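Local coordinates for protein beta-glucosidase (Saccharopolyspora erythraea D, PDB 5M6G) that probably hydrolyses terminal, non-reducing beta-D-glucosyl residues to release beta-D-glucose, as a two-domain member of glycosyl hydrolase family 3, at residues 66-72 / 85-91; 75-81 / 110-115; 193-199 / 583-587; 427-433 / 490-495; 468-473 / 570-574. All blocks are in the same frame, centred on the assembly; numbering follows the deposited sequence.

How the contacts relate
The five contacts illustrate how a two-domain hydrolase is built from local units and joined across long stretches of sequence. Contacts 1 and 2, centres about 10 Å apart, interlock in the N-terminal domain: their segments alternate along the chain, and helix 77-82 lies between strands 68-71 and 87-90. Contacts 4 and 5, centres about 12 Å apart, interlock in the C-terminal domain, where helix 465-472 and the end of helix 567-573 pack on the same sheet, Ile-469 and Phe-574 touching the strands of contact 4. Contacts 1 and 4 have centres about 53 Å apart. Contact 3 spans 383 intervening residues, encloses contacts 4 and 5 along the chain, and ties the domains together at a magnesium site.

Contact 1. Residues 66-72 / 85-91; sequences QMVQVER and IGSVLSG. With SOR (sorbitol), chain L.
Glu-71 OE2 is held by two donors: the backbone N-H of Gly-91, which reaches its anti lone pair over 2.8 Å, and the hydroxyl of Ser-94. A bend at chi2 (-76°) brings the carboxylate back to the neighbouring strand, while OE1 pairs with Lys-73. Gly-91, the backbone donor, belongs to the sorbitol pocket, its CA 3.5 Å from C6 of the ligand. On the face of Glu-71 the extended Gln-69 sends NE2 to Ser-87 OG at 3.0 Å, in its own amide plane, and that hydroxyl is also bonded to Ile-125 O. Leu-89 follows, with CD2 against Glu-71 CB and CD1 4.0 Å from sorbitol O4. Strands 68-71 and 87-90 are the parallel pair of a beta-alpha-beta unit, connected through helix 77-82, in a domain of the TIM-barrel clan. Val-70 bonds in both directions, its N to Ser-87 O and its O to Leu-89 N, and Arg-72 N continues the ladder to Leu-89 O. On the face of Val-70 and Val-88 the contacts are apolar: Val-70 CG1 touches Ile-85 CG2 at 4.0 Å and Val-88 CG2 at 4.1 Å. Where the strands begin, Gly-86 lies so close to Gln-66 that a beta carbon would clash with Gln-66 O.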
# COMPACT_ATOMS: atom_id res chain seq x y z
N GLN A 66 8.83 4.16 24.40
CA GLN A 66 9.29 4.30 23.02
C GLN A 66 8.84 3.13 22.15
O GLN A 66 8.75 3.30 20.94
CB GLN A 66 10.81 4.42 22.94
CG GLN A 66 11.37 5.76 23.37
CD GLN A 66 10.86 6.90 22.52
OE1 GLN A 66 11.09 6.94 21.31
NE2 GLN A 66 10.14 7.82 23.15
N MET A 67 8.56 1.97 22.75
CA MET A 67 8.20 0.79 21.97
C MET A 67 6.72 0.77 21.59
O MET A 67 6.28 -0.17 20.92
CB MET A 67 8.57 -0.46 22.76
CG MET A 67 10.08 -0.60 22.91
SD MET A 67 10.59 -1.94 24.02
CE MET A 67 10.00 -3.35 23.09
N VAL A 68 5.95 1.78 21.98
CA VAL A 68 4.52 1.84 21.74
C VAL A 68 4.24 2.74 20.54
O VAL A 68 4.76 3.86 20.45
CB VAL A 68 3.78 2.35 22.99
CG1 VAL A 68 2.30 2.60 22.68
CG2 VAL A 68 3.95 1.37 24.17
N GLN A 69 3.42 2.25 19.61
CA GLN A 69 2.80 3.10 18.59
C GLN A 69 1.29 2.96 18.75
O GLN A 69 0.74 1.88 18.52
CB GLN A 69 3.24 2.71 17.18
CG GLN A 69 2.64 3.60 16.09
CD GLN A 69 2.99 3.10 14.71
OE1 GLN A 69 2.52 2.06 14.28
NE2 GLN A 69 3.87 3.83 14.02
N VAL A 70 0.64 4.05 19.16
CA VAL A 70 -0.78 4.02 19.50
C VAL A 70 -1.56 4.77 18.43
O VAL A 70 -1.11 5.80 17.91
CB VAL A 70 -1.04 4.60 20.92
CG1 VAL A 70 -0.72 6.11 21.03
CG2 VAL A 70 -2.46 4.30 21.34
N GLU A 71 -2.75 4.25 18.11
CA GLU A 71 -3.61 4.88 17.13
C GLU A 71 -4.22 6.14 17.72
O GLU A 71 -4.63 6.16 18.89
CB GLU A 71 -4.70 3.90 16.69
CG GLU A 71 -5.17 4.06 15.24
CD GLU A 71 -6.10 5.24 15.05
OE1 GLU A 71 -6.92 5.51 15.95
OE2 GLU A 71 -6.00 5.90 13.99
N ARG A 72 -4.28 7.20 16.92
CA ARG A 72 -4.57 8.54 17.44
C ARG A 72 -5.92 8.62 18.16
O ARG A 72 -6.07 9.42 19.08
CB ARG A 72 -4.53 9.56 16.31
CG ARG A 72 -5.46 9.18 15.15
CD ARG A 72 -5.65 10.32 14.15
NE ARG A 72 -6.48 11.41 14.68
CZ ARG A 72 -7.81 11.42 14.62
NH1 ARG A 72 -8.45 10.41 14.06
NH2 ARG A 72 -8.49 12.45 15.11
N ILE A 85 5.08 7.97 25.14
CA ILE A 85 4.87 7.04 24.04
C ILE A 85 5.73 7.45 22.85
O ILE A 85 5.92 8.64 22.57
CB ILE A 85 3.37 6.97 23.72
CG1 ILE A 85 2.69 6.02 24.72
CG2 ILE A 85 3.10 6.55 22.26
CD1 ILE A 85 1.22 6.24 24.87
N GLY A 86 6.28 6.46 22.14
CA GLY A 86 7.24 6.76 21.10
C GLY A 86 6.63 7.13 19.76
O GLY A 86 7.25 7.85 18.98
N SER A 87 5.42 6.66 19.49
CA SER A 87 4.89 6.85 18.15
C SER A 87 3.37 6.90 18.20
O SER A 87 2.75 6.33 19.10
CB SER A 87 5.35 5.73 17.22
OG SER A 87 4.87 5.94 15.90
N VAL A 88 2.79 7.57 17.21
CA VAL A 88 1.36 7.56 16.96
C VAL A 88 1.16 7.23 15.48
O VAL A 88 2.01 7.53 14.65
CB VAL A 88 0.71 8.91 17.33
CG1 VAL A 88 -0.77 8.95 16.96
CG2 VAL A 88 0.88 9.19 18.83
N LEU A 89 0.04 6.57 15.17
CA LEU A 89 -0.34 6.35 13.78
C LEU A 89 -1.78 6.80 13.56
O LEU A 89 -2.58 6.90 14.50
CB LEU A 89 -0.22 4.88 13.33
CG LEU A 89 -1.32 3.89 13.74
CD1 LEU A 89 -1.49 2.77 12.71
CD2 LEU A 89 -1.06 3.29 15.12
N SER A 90 -2.08 7.10 12.31
CA SER A 90 -3.46 7.14 11.83
C SER A 90 -3.72 5.81 11.14
O SER A 90 -3.02 5.46 10.19
CB SER A 90 -3.70 8.30 10.86
OG SER A 90 -3.88 9.51 11.56
N GLY A 91 -4.68 5.05 11.65
CA GLY A 91 -5.18 3.92 10.89
C GLY A 91 -5.88 4.41 9.63
O GLY A 91 -6.11 5.61 9.43
C1 SOR L . -0.97 -3.07 6.99
C2 SOR L . -1.38 -1.67 7.42
C3 SOR L . -2.32 -1.78 8.62
C4 SOR L . -3.05 -0.46 8.87
C5 SOR L . -4.36 -0.64 9.65
C6 SOR L . -5.16 0.66 9.53
O1 SOR L . -0.58 -3.08 5.64
O2 SOR L . -0.24 -0.92 7.77
O3 SOR L . -1.56 -2.13 9.75
O4 SOR L . -2.20 0.42 9.58
O5 SOR L . -5.12 -1.74 9.16
O6 SOR L . -6.51 0.44 9.86
O HOH W 1 8.67 9.95 21.73

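Contact 2. Residues 75-81 / 110-115; sequences AGPQAVA and SYQRAA
Pro-77 lays its ring over one face of Tyr-111, with CG almost directly above the middle of the aromatic ring, 4.0 Å from the centroid, in a CH-pi contact. At the rim of the same ring Val-80 CG2 comes within 3.8 Å of CE1, and the phenol OH donates to Ala-75 O over 2.7 Å, that oxygen lying near the ring plane. With chi1 at -84°, Tyr-111 CG sits beside its own backbone N, which directs the ring across to the start of the other helix, where Gly-76 occupies the N-cap position. Helices 77-82 and 101-116, neighbours on the outside of the N-terminal barrel domain, run in roughly the same direction at 35°, with segment axes 8.1 Å apart. Small side chains permit this closeness: Ala-114 CB meets Pro-77 O at 3.4 Å, Ala-81 CB lies 3.3 Å from Ala-114 O, and Ser-110 OG lies against Pro-77 CG. Elsewhere the fit is less direct. A water bridges the carbonyls of Pro-77 and Tyr-111, donating to both, at 3.1 Å from Pro-77 O and 2.7 Å from Tyr-111 O. On the solvent side the exposed Gln-78 adds little, its NE2 bonding to Asp-82 one turn on in its own helix.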
# COMPACT_ATOMS: atom_id res chain seq x y z
N ALA A 75 -5.44 8.05 22.02
CA ALA A 75 -4.62 8.91 22.87
C ALA A 75 -4.39 10.24 22.19
O ALA A 75 -3.77 10.30 21.12
CB ALA A 75 -3.28 8.23 23.18
N GLY A 76 -4.87 11.32 22.81
CA GLY A 76 -4.54 12.64 22.34
C GLY A 76 -3.13 13.02 22.71
O GLY A 76 -2.38 12.27 23.36
N PRO A 77 -2.73 14.22 22.29
CA PRO A 77 -1.35 14.67 22.54
C PRO A 77 -0.91 14.56 23.99
O PRO A 77 0.16 14.02 24.27
CB PRO A 77 -1.38 16.13 22.05
CG PRO A 77 -2.41 16.10 20.93
CD PRO A 77 -3.48 15.16 21.42
N GLN A 78 -1.73 15.04 24.92
CA GLN A 78 -1.33 15.04 26.33
C GLN A 78 -1.09 13.62 26.84
O GLN A 78 -0.09 13.37 27.52
CB GLN A 78 -2.37 15.75 27.19
CG GLN A 78 -1.87 16.10 28.57
CD GLN A 78 -0.52 16.80 28.52
OE1 GLN A 78 -0.39 17.86 27.90
NE2 GLN A 78 0.48 16.21 29.15
N ALA A 79 -1.99 12.69 26.51
CA ALA A 79 -1.83 11.31 26.96
C ALA A 79 -0.59 10.66 26.36
O ALA A 79 0.10 9.88 27.03
CB ALA A 79 -3.06 10.48 26.61
N VAL A 80 -0.32 10.94 25.08
CA VAL A 80 0.90 10.42 24.46
C VAL A 80 2.12 10.91 25.23
O VAL A 80 3.02 10.13 25.56
CB VAL A 80 0.96 10.81 22.98
CG1 VAL A 80 2.34 10.50 22.39
CG2 VAL A 80 -0.14 10.08 22.20
N ALA A 81 2.16 12.20 25.56
CA ALA A 81 3.27 12.73 26.33
C ALA A 81 3.30 12.16 27.75
O ALA A 81 4.37 11.77 28.24
CB ALA A 81 3.22 14.26 26.37
N SER A 110 0.43 19.27 16.74
CA SER A 110 -0.16 19.23 18.07
C SER A 110 0.41 18.06 18.88
O SER A 110 0.80 18.22 20.04
CB SER A 110 -1.68 19.14 17.96
OG SER A 110 -2.28 19.00 19.22
N TYR A 111 0.47 16.88 18.27
CA TYR A 111 1.09 15.74 18.95
C TYR A 111 2.55 16.02 19.26
O TYR A 111 3.03 15.74 20.37
CB TYR A 111 0.95 14.48 18.11
CG TYR A 111 -0.36 13.76 18.28
CD1 TYR A 111 -0.57 12.94 19.37
CD2 TYR A 111 -1.40 13.90 17.35
CE1 TYR A 111 -1.76 12.27 19.55
CE2 TYR A 111 -2.61 13.23 17.52
CZ TYR A 111 -2.78 12.42 18.63
OH TYR A 111 -3.95 11.72 18.83
N GLN A 112 3.27 16.62 18.31
CA GLN A 112 4.69 16.84 18.49
C GLN A 112 4.96 17.84 19.61
O GLN A 112 5.87 17.63 20.42
CB GLN A 112 5.30 17.32 17.17
CG GLN A 112 6.80 17.22 17.11
CD GLN A 112 7.28 15.79 17.26
OE1 GLN A 112 7.43 15.31 18.37
NE2 GLN A 112 7.51 15.11 16.14
N ARG A 113 4.17 18.92 19.69
CA ARG A 113 4.37 19.89 20.77
C ARG A 113 4.31 19.21 22.14
O ARG A 113 5.12 19.51 23.03
CB ARG A 113 3.33 21.01 20.70
CG ARG A 113 3.56 22.03 19.60
CD ARG A 113 2.72 23.29 19.85
NE ARG A 113 1.31 23.00 19.66
CZ ARG A 113 0.69 23.04 18.49
NH1 ARG A 113 1.35 23.39 17.39
NH2 ARG A 113 -0.60 22.75 18.41
N ALA A 114 3.35 18.31 22.33
CA ALA A 114 3.22 17.62 23.61
C ALA A 114 4.40 16.69 23.86
O ALA A 114 4.96 16.67 24.96
CB ALA A 114 1.91 16.85 23.66
N ALA A 115 4.81 15.92 22.84
CA ALA A 115 5.97 15.04 23.00
C ALA A 115 7.23 15.83 23.35
O ALA A 115 8.03 15.40 24.19
CB ALA A 115 6.18 14.23 21.72
O HOH W 2 2.11 13.69 21.87

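Contact 3. Residues 193-199 / 583-587; sequences TYESFGE and LPMTW. With MG (magnesium ion), chain D.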
# COMPACT_ATOMS: atom_id res chain seq x y z
N THR A 193 -4.20 -8.78 -3.07
CA THR A 193 -3.49 -9.01 -4.32
C THR A 193 -3.12 -7.69 -4.99
O THR A 193 -2.04 -7.57 -5.58
CB THR A 193 -4.34 -9.88 -5.25
OG1 THR A 193 -4.53 -11.17 -4.66
CG2 THR A 193 -3.67 -10.04 -6.62
N TYR A 194 -3.99 -6.68 -4.90
CA TYR A 194 -3.71 -5.42 -5.58
C TYR A 194 -2.61 -4.64 -4.90
O TYR A 194 -2.04 -3.73 -5.52
CB TYR A 194 -4.97 -4.55 -5.68
CG TYR A 194 -5.50 -3.93 -4.38
CD1 TYR A 194 -4.95 -2.75 -3.86
CD2 TYR A 194 -6.57 -4.50 -3.72
CE1 TYR A 194 -5.47 -2.18 -2.69
CE2 TYR A 194 -7.08 -3.94 -2.57
CZ TYR A 194 -6.53 -2.78 -2.06
OH TYR A 194 -7.07 -2.25 -0.91
N GLU A 195 -2.30 -4.94 -3.64
CA GLU A 195 -1.18 -4.28 -2.99
C GLU A 195 0.16 -4.90 -3.35
O GLU A 195 1.20 -4.42 -2.90
CB GLU A 195 -1.38 -4.31 -1.48
CG GLU A 195 -2.71 -3.70 -1.07
CD GLU A 195 -2.75 -3.36 0.40
OE1 GLU A 195 -1.91 -2.55 0.85
OE2 GLU A 195 -3.63 -3.91 1.11
N SER A 196 0.16 -5.95 -4.17
CA SER A 196 1.39 -6.63 -4.57
C SER A 196 1.83 -6.16 -5.95
O SER A 196 1.01 -6.03 -6.87
CB SER A 196 1.16 -8.15 -4.58
OG SER A 196 2.26 -8.87 -5.13
N PHE A 197 3.13 -5.94 -6.10
CA PHE A 197 3.66 -5.60 -7.42
C PHE A 197 3.61 -6.77 -8.40
O PHE A 197 3.75 -6.56 -9.61
CB PHE A 197 5.10 -5.12 -7.29
CG PHE A 197 5.23 -3.79 -6.61
CD1 PHE A 197 4.81 -2.63 -7.26
CD2 PHE A 197 5.80 -3.69 -5.35
CE1 PHE A 197 4.95 -1.38 -6.65
CE2 PHE A 197 5.95 -2.46 -4.73
CZ PHE A 197 5.52 -1.29 -5.38
N GLY A 198 3.45 -7.99 -7.93
CA GLY A 198 3.35 -9.09 -8.87
C GLY A 198 3.59 -10.42 -8.19
O GLY A 198 3.99 -10.49 -7.03
N GLU A 199 3.34 -11.48 -8.96
CA GLU A 199 3.44 -12.83 -8.43
C GLU A 199 4.87 -13.36 -8.41
O GLU A 199 5.12 -14.41 -7.80
CB GLU A 199 2.57 -13.79 -9.24
CG GLU A 199 3.16 -14.13 -10.59
CD GLU A 199 2.23 -14.97 -11.46
OE1 GLU A 199 1.02 -15.01 -11.16
OE2 GLU A 199 2.72 -15.57 -12.44
N LEU A 583 1.36 -8.18 -18.05
CA LEU A 583 0.73 -8.81 -16.90
C LEU A 583 1.73 -9.10 -15.79
O LEU A 583 2.73 -9.80 -16.02
CB LEU A 583 0.04 -10.11 -17.30
CG LEU A 583 -1.30 -9.99 -18.02
CD1 LEU A 583 -1.99 -11.35 -18.08
CD2 LEU A 583 -2.20 -8.96 -17.33
N PRO A 584 1.49 -8.60 -14.58
CA PRO A 584 2.32 -8.97 -13.42
C PRO A 584 1.84 -10.21 -12.68
O PRO A 584 2.56 -10.71 -11.81
CB PRO A 584 2.20 -7.72 -12.53
CG PRO A 584 0.79 -7.25 -12.79
CD PRO A 584 0.57 -7.48 -14.27
N MET A 585 0.62 -10.67 -12.97
CA MET A 585 0.10 -11.94 -12.46
C MET A 585 -0.35 -12.78 -13.65
O MET A 585 -0.79 -12.24 -14.67
CB MET A 585 -1.11 -11.76 -11.50
CG MET A 585 -0.79 -11.37 -10.04
SD MET A 585 -0.10 -9.72 -9.93
CE MET A 585 -0.21 -9.32 -8.17
N THR A 586 -0.23 -14.09 -13.52
CA THR A 586 -0.77 -15.01 -14.51
C THR A 586 -2.29 -14.99 -14.47
O THR A 586 -2.89 -15.04 -13.39
CB THR A 586 -0.23 -16.42 -14.25
OG1 THR A 586 1.19 -16.43 -14.43
CG2 THR A 586 -0.85 -17.41 -15.20
N TRP A 587 -2.94 -14.93 -15.63
CA TRP A 587 -4.39 -14.75 -15.70
C TRP A 587 -5.07 -16.10 -15.92
O TRP A 587 -4.85 -16.75 -16.94
CB TRP A 587 -4.75 -13.78 -16.82
CG TRP A 587 -6.13 -13.20 -16.69
CD1 TRP A 587 -7.32 -13.89 -16.70
CD2 TRP A 587 -6.47 -11.81 -16.55
NE1 TRP A 587 -8.37 -13.01 -16.56
CE2 TRP A 587 -7.88 -11.73 -16.46
CE3 TRP A 587 -5.72 -10.63 -16.48
CZ2 TRP A 587 -8.55 -10.52 -16.31
CZ3 TRP A 587 -6.39 -9.42 -16.32
CH2 TRP A 587 -7.79 -9.38 -16.25
MG MG D . -0.33 -15.78 -9.66
O HOH W 3 -2.24 -15.13 -10.73
O HOH W 4 -0.90 -14.44 -8.00
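Glu-199 OE1 serves two partners: it binds magnesium at 2.2 Å and accepts the N-H of Thr-586 at 2.8 Å, the latter from above the carboxylate plane. Ile-596 O, Asn-597 OD1 and two waters are the ion's other ligands, and one of those waters also lies 2.7 Å from Thr-586 O. The second carboxylate oxygen, OE2, is met on its syn side by Thr-586 OG1, also at 2.7 Å, and further by Asp-598 N, so the group has little freedom to rotate. A chi1 of 76° puts CG between the backbone N and the carbonyl carbon and points the extended chain at Thr-586. Farther out, Glu-199 N makes a straight bond of 3.1 Å to Pro-584 O. Gly-198 has backbone angles that call for glycine, and Met-585 CE packs on its CA at 3.6 Å. Ser-196 OG accepts from Gly-198 N in an ST turn and is itself bonded to Cys-183 O, which helps set the backbone before Glu-199. Phe-197 O, 3.5 Å from Pro-584 CB, is buried with no polar partner. This seam joins the N- and C-terminal domains: Pro-584 and Met-585 rest on helix 146-152 of the former, while Pro-584 also touches Trp-560 on strand 555-560 of the latter.

Contact 4. Residues 427-433 / 490-495; sequences DGGKLFV and SYRAAI
A salt bridge joins Arg-492 and Asp-427. Asp-427 OD1 stands over one face of the guanidinium, 3.1 Å from NE; it lies well out of the guanidinium plane, so no N-H points at it and the bridge is of charges only, with the two planes 76° apart. The same OD1 accepts from Gly-429 N in an Asx turn. Arg-492 NE instead donates to Gly-429 O at 2.9 Å, and Leu-431 CD2 covers the opposite guanidinium face, 3.5 Å from CZ. With alanine in place of Arg-492, Gly-429 O is likely to lose its NE donor, Asp-427 its opposite charge, and Leu-431 the flat group it packs against.

Ring contacts centre on Tyr-491. Lys-430 CE lies over one face, 3.7 Å from the centroid, and its NZ adds a cation-pi contact before donating to Ser-490 OG at 2.7 Å, a hydroxyl also bonded to Asp-488. Onto the other face Phe-432 presents its edge in a T-shaped pair, planes at 85° and centroids 5.1 Å apart; CG anti to the backbone N (chi1 -157°) sets the Phe-432 ring beside Tyr-491. Tyr-491 OH is held by Thr-479.

Among backbone bonds, Arg-492 N to Lys-430 O leads into the parallel strands, which are then joined by Phe-432 N to Ala-493 O at 3.0 Å and Ile-495 N to Phe-432 O at 2.8 Å. In the mixed sheet of the C-terminal domain, strand 478-480 flanks strand 431-434 on its other edge; helix 465-472 covers Val-433 and Ile-495, and helix 518-528 covers Phe-432 and Ala-494.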
# COMPACT_ATOMS: atom_id res chain seq x y z
N ASP A 427 -12.58 11.07 -34.20
CA ASP A 427 -13.12 11.48 -35.49
C ASP A 427 -14.45 12.21 -35.39
O ASP A 427 -14.84 12.89 -36.35
CB ASP A 427 -13.28 10.28 -36.43
CG ASP A 427 -14.18 9.19 -35.85
OD1 ASP A 427 -14.91 9.46 -34.86
OD2 ASP A 427 -14.17 8.05 -36.38
N GLY A 428 -15.18 12.07 -34.29
CA GLY A 428 -16.44 12.76 -34.11
C GLY A 428 -17.67 11.87 -34.02
O GLY A 428 -18.74 12.37 -33.63
N GLY A 429 -17.59 10.58 -34.35
CA GLY A 429 -18.76 9.72 -34.24
C GLY A 429 -19.15 9.47 -32.79
O GLY A 429 -18.32 9.49 -31.89
N LYS A 430 -20.45 9.24 -32.57
CA LYS A 430 -20.96 9.02 -31.22
C LYS A 430 -20.29 7.82 -30.56
O LYS A 430 -20.13 6.77 -31.18
CB LYS A 430 -22.47 8.76 -31.26
CG LYS A 430 -23.33 9.87 -31.76
CD LYS A 430 -24.60 9.29 -32.35
CE LYS A 430 -25.37 8.51 -31.31
NZ LYS A 430 -26.77 8.29 -31.78
N LEU A 431 -19.95 7.97 -29.28
CA LEU A 431 -19.43 6.88 -28.47
C LEU A 431 -20.41 6.57 -27.35
O LEU A 431 -21.11 7.46 -26.86
CB LEU A 431 -18.06 7.22 -27.87
CG LEU A 431 -16.91 7.24 -28.88
CD1 LEU A 431 -15.67 7.81 -28.23
CD2 LEU A 431 -16.64 5.83 -29.40
N PHE A 432 -20.47 5.30 -26.96
CA PHE A 432 -21.25 4.91 -25.80
C PHE A 432 -20.33 4.42 -24.69
O PHE A 432 -19.39 3.66 -24.94
CB PHE A 432 -22.28 3.82 -26.12
CG PHE A 432 -23.43 3.80 -25.15
CD1 PHE A 432 -23.31 3.14 -23.92
CD2 PHE A 432 -24.61 4.48 -25.43
CE1 PHE A 432 -24.36 3.14 -23.02
CE2 PHE A 432 -25.66 4.48 -24.53
CZ PHE A 432 -25.54 3.81 -23.32
N VAL A 433 -20.61 4.85 -23.46
CA VAL A 433 -19.86 4.39 -22.30
C VAL A 433 -20.84 3.85 -21.27
O VAL A 433 -21.91 4.44 -21.04
CB VAL A 433 -18.98 5.52 -21.70
CG1 VAL A 433 -18.18 5.00 -20.48
CG2 VAL A 433 -18.03 6.04 -22.77
N SER A 490 -26.37 2.93 -33.80
CA SER A 490 -25.87 4.18 -34.35
C SER A 490 -24.53 4.61 -33.75
O SER A 490 -23.93 5.57 -34.24
CB SER A 490 -26.90 5.30 -34.14
OG SER A 490 -26.91 5.75 -32.80
N TYR A 491 -24.06 3.94 -32.70
CA TYR A 491 -22.81 4.30 -32.04
C TYR A 491 -21.63 3.63 -32.74
O TYR A 491 -21.75 2.52 -33.26
CB TYR A 491 -22.86 3.90 -30.56
CG TYR A 491 -23.77 4.80 -29.76
CD1 TYR A 491 -25.14 4.57 -29.69
CD2 TYR A 491 -23.25 5.90 -29.08
CE1 TYR A 491 -25.97 5.41 -28.96
CE2 TYR A 491 -24.06 6.74 -28.35
CZ TYR A 491 -25.42 6.50 -28.30
OH TYR A 491 -26.20 7.36 -27.57
N ARG A 492 -20.49 4.31 -32.75
CA ARG A 492 -19.34 3.74 -33.44
C ARG A 492 -18.59 2.74 -32.58
O ARG A 492 -17.91 1.86 -33.12
CB ARG A 492 -18.40 4.83 -33.95
CG ARG A 492 -17.60 5.52 -32.89
CD ARG A 492 -16.56 6.41 -33.54
NE ARG A 492 -16.31 7.61 -32.76
CZ ARG A 492 -15.24 7.79 -32.00
NH1 ARG A 492 -14.33 6.84 -31.92
NH2 ARG A 492 -15.08 8.93 -31.32
N ALA A 493 -18.70 2.86 -31.25
CA ALA A 493 -18.09 1.89 -30.35
C ALA A 493 -18.74 2.05 -28.99
O ALA A 493 -19.28 3.11 -28.66
CB ALA A 493 -16.57 2.07 -30.23
N ALA A 494 -18.69 0.98 -28.19
CA ALA A 494 -19.21 1.01 -26.83
C ALA A 494 -18.12 0.54 -25.88
O ALA A 494 -17.46 -0.47 -26.14
CB ALA A 494 -20.46 0.14 -26.68
N ILE A 495 -17.94 1.27 -24.78
CA ILE A 495 -16.90 1.00 -23.79
C ILE A 495 -17.58 0.62 -22.49
O ILE A 495 -18.36 1.41 -21.94
CB ILE A 495 -15.97 2.21 -23.59
CG1 ILE A 495 -15.36 2.63 -24.93
CG2 ILE A 495 -14.86 1.88 -22.56
CD1 ILE A 495 -14.84 4.05 -24.92

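Contact 5. Residues 468-473 / 570-574; sequences GIRAAA and ADVLF
Phe-574 offers one face of its ring to Ala-472, whose CB hangs above the plane toward the rim, 3.9 Å from the centroid, as a CH-pi contact. Ala-473 N lies over that face too. At the edge, Ile-469 CG2 is 4.1 Å from CE1, near the plane, and the carbonyl oxygen of Ala-570 also lies at the rim. The setting is a helix-helix contact in the alpha/beta C-terminal domain, where helices 465-472 and 567-573 meet over the mixed sheet; Phe-574 and Ala-473 are each the first residue beyond their helix. With chi1 at -72°, CG stands beside the backbone N of Phe-574, and the ring reaches across to the end of the facing helix. Ala-473 CB completes the approach, 3.7 Å from CE2. A serine in place of the phenylalanine would probably open a gap beneath Ala-472 and Ala-473 and deprive Ile-469 of the ring edge it packs on.

No hydrogen bond crosses between the two segments, so the contact between them is one of apolar packing. Closer to the sheet, Ile-469 CD1 meets Leu-573 CD1 at 4.2 Å, and Leu-573 also rests on Leu-557. Asp-571, by contrast, directs its charge to Arg-406 and Arg-410 of helix 399-412. Ala-570 CB touches the Ala-472 methyl, CB, at 4.0 Å, and the closest approach between the segments is from the same Ala-570 CB to Gly-468 O, 3.3 Å.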
# COMPACT_ATOMS: atom_id res chain seq x y z
N GLY A 468 -12.27 11.38 -18.72
CA GLY A 468 -11.15 11.28 -19.63
C GLY A 468 -11.57 10.91 -21.04
O GLY A 468 -11.01 11.42 -22.01
N ILE A 469 -12.56 10.02 -21.17
CA ILE A 469 -13.05 9.65 -22.50
C ILE A 469 -13.69 10.86 -23.18
O ILE A 469 -13.45 11.13 -24.36
CB ILE A 469 -14.02 8.47 -22.41
CG1 ILE A 469 -13.28 7.20 -21.97
CG2 ILE A 469 -14.72 8.22 -23.76
CD1 ILE A 469 -14.20 6.07 -21.53
N ARG A 470 -14.53 11.59 -22.44
CA ARG A 470 -15.16 12.78 -23.02
C ARG A 470 -14.11 13.77 -23.52
O ARG A 470 -14.26 14.34 -24.61
CB ARG A 470 -16.08 13.45 -22.00
CG ARG A 470 -17.33 12.64 -21.61
CD ARG A 470 -18.21 13.45 -20.64
NE ARG A 470 -19.51 12.84 -20.37
CZ ARG A 470 -19.99 12.61 -19.15
NH1 ARG A 470 -19.29 12.92 -18.06
NH2 ARG A 470 -21.19 12.05 -19.01
N ALA A 471 -13.03 13.96 -22.75
CA ALA A 471 -12.03 14.95 -23.12
C ALA A 471 -11.14 14.46 -24.26
O ALA A 471 -10.73 15.26 -25.11
CB ALA A 471 -11.17 15.31 -21.90
N ALA A 472 -10.83 13.16 -24.29
CA ALA A 472 -10.05 12.62 -25.40
C ALA A 472 -10.82 12.74 -26.71
O ALA A 472 -10.29 13.23 -27.71
CB ALA A 472 -9.69 11.15 -25.12
N ALA A 473 -12.08 12.31 -26.70
CA ALA A 473 -12.95 12.39 -27.87
C ALA A 473 -13.71 13.72 -27.84
O ALA A 473 -14.94 13.77 -27.80
CB ALA A 473 -13.90 11.20 -27.91
N ALA A 570 -8.07 6.82 -20.89
CA ALA A 570 -8.42 7.31 -22.22
C ALA A 570 -7.18 7.52 -23.07
O ALA A 570 -7.24 7.35 -24.29
CB ALA A 570 -9.21 8.61 -22.12
N ASP A 571 -6.06 7.92 -22.46
CA ASP A 571 -4.82 8.07 -23.21
C ASP A 571 -4.49 6.81 -23.99
O ASP A 571 -4.06 6.87 -25.15
CB ASP A 571 -3.67 8.42 -22.27
CG ASP A 571 -3.78 9.82 -21.70
OD1 ASP A 571 -4.56 10.63 -22.24
OD2 ASP A 571 -3.07 10.11 -20.72
N VAL A 572 -4.71 5.64 -23.38
CA VAL A 572 -4.42 4.38 -24.05
C VAL A 572 -5.53 4.02 -25.03
O VAL A 572 -5.26 3.64 -26.18
CB VAL A 572 -4.20 3.27 -23.00
CG1 VAL A 572 -4.02 1.92 -23.66
CG2 VAL A 572 -2.99 3.62 -22.13
N LEU A 573 -6.79 4.15 -24.60
CA LEU A 573 -7.93 3.83 -25.45
C LEU A 573 -7.89 4.57 -26.79
O LEU A 573 -8.30 4.02 -27.82
CB LEU A 573 -9.24 4.14 -24.72
CG LEU A 573 -9.70 3.20 -23.59
CD1 LEU A 573 -10.90 3.79 -22.88
CD2 LEU A 573 -10.02 1.79 -24.13
N PHE A 574 -7.40 5.81 -26.79
CA PHE A 574 -7.40 6.64 -27.99
C PHE A 574 -6.03 6.74 -28.64
O PHE A 574 -5.84 7.56 -29.54
CB PHE A 574 -7.94 8.04 -27.65
CG PHE A 574 -9.42 8.04 -27.41
CD1 PHE A 574 -9.93 7.74 -26.16
CD2 PHE A 574 -10.31 8.26 -28.45
CE1 PHE A 574 -11.29 7.71 -25.94
CE2 PHE A 574 -11.67 8.23 -28.24
CZ PHE A 574 -12.17 7.95 -26.98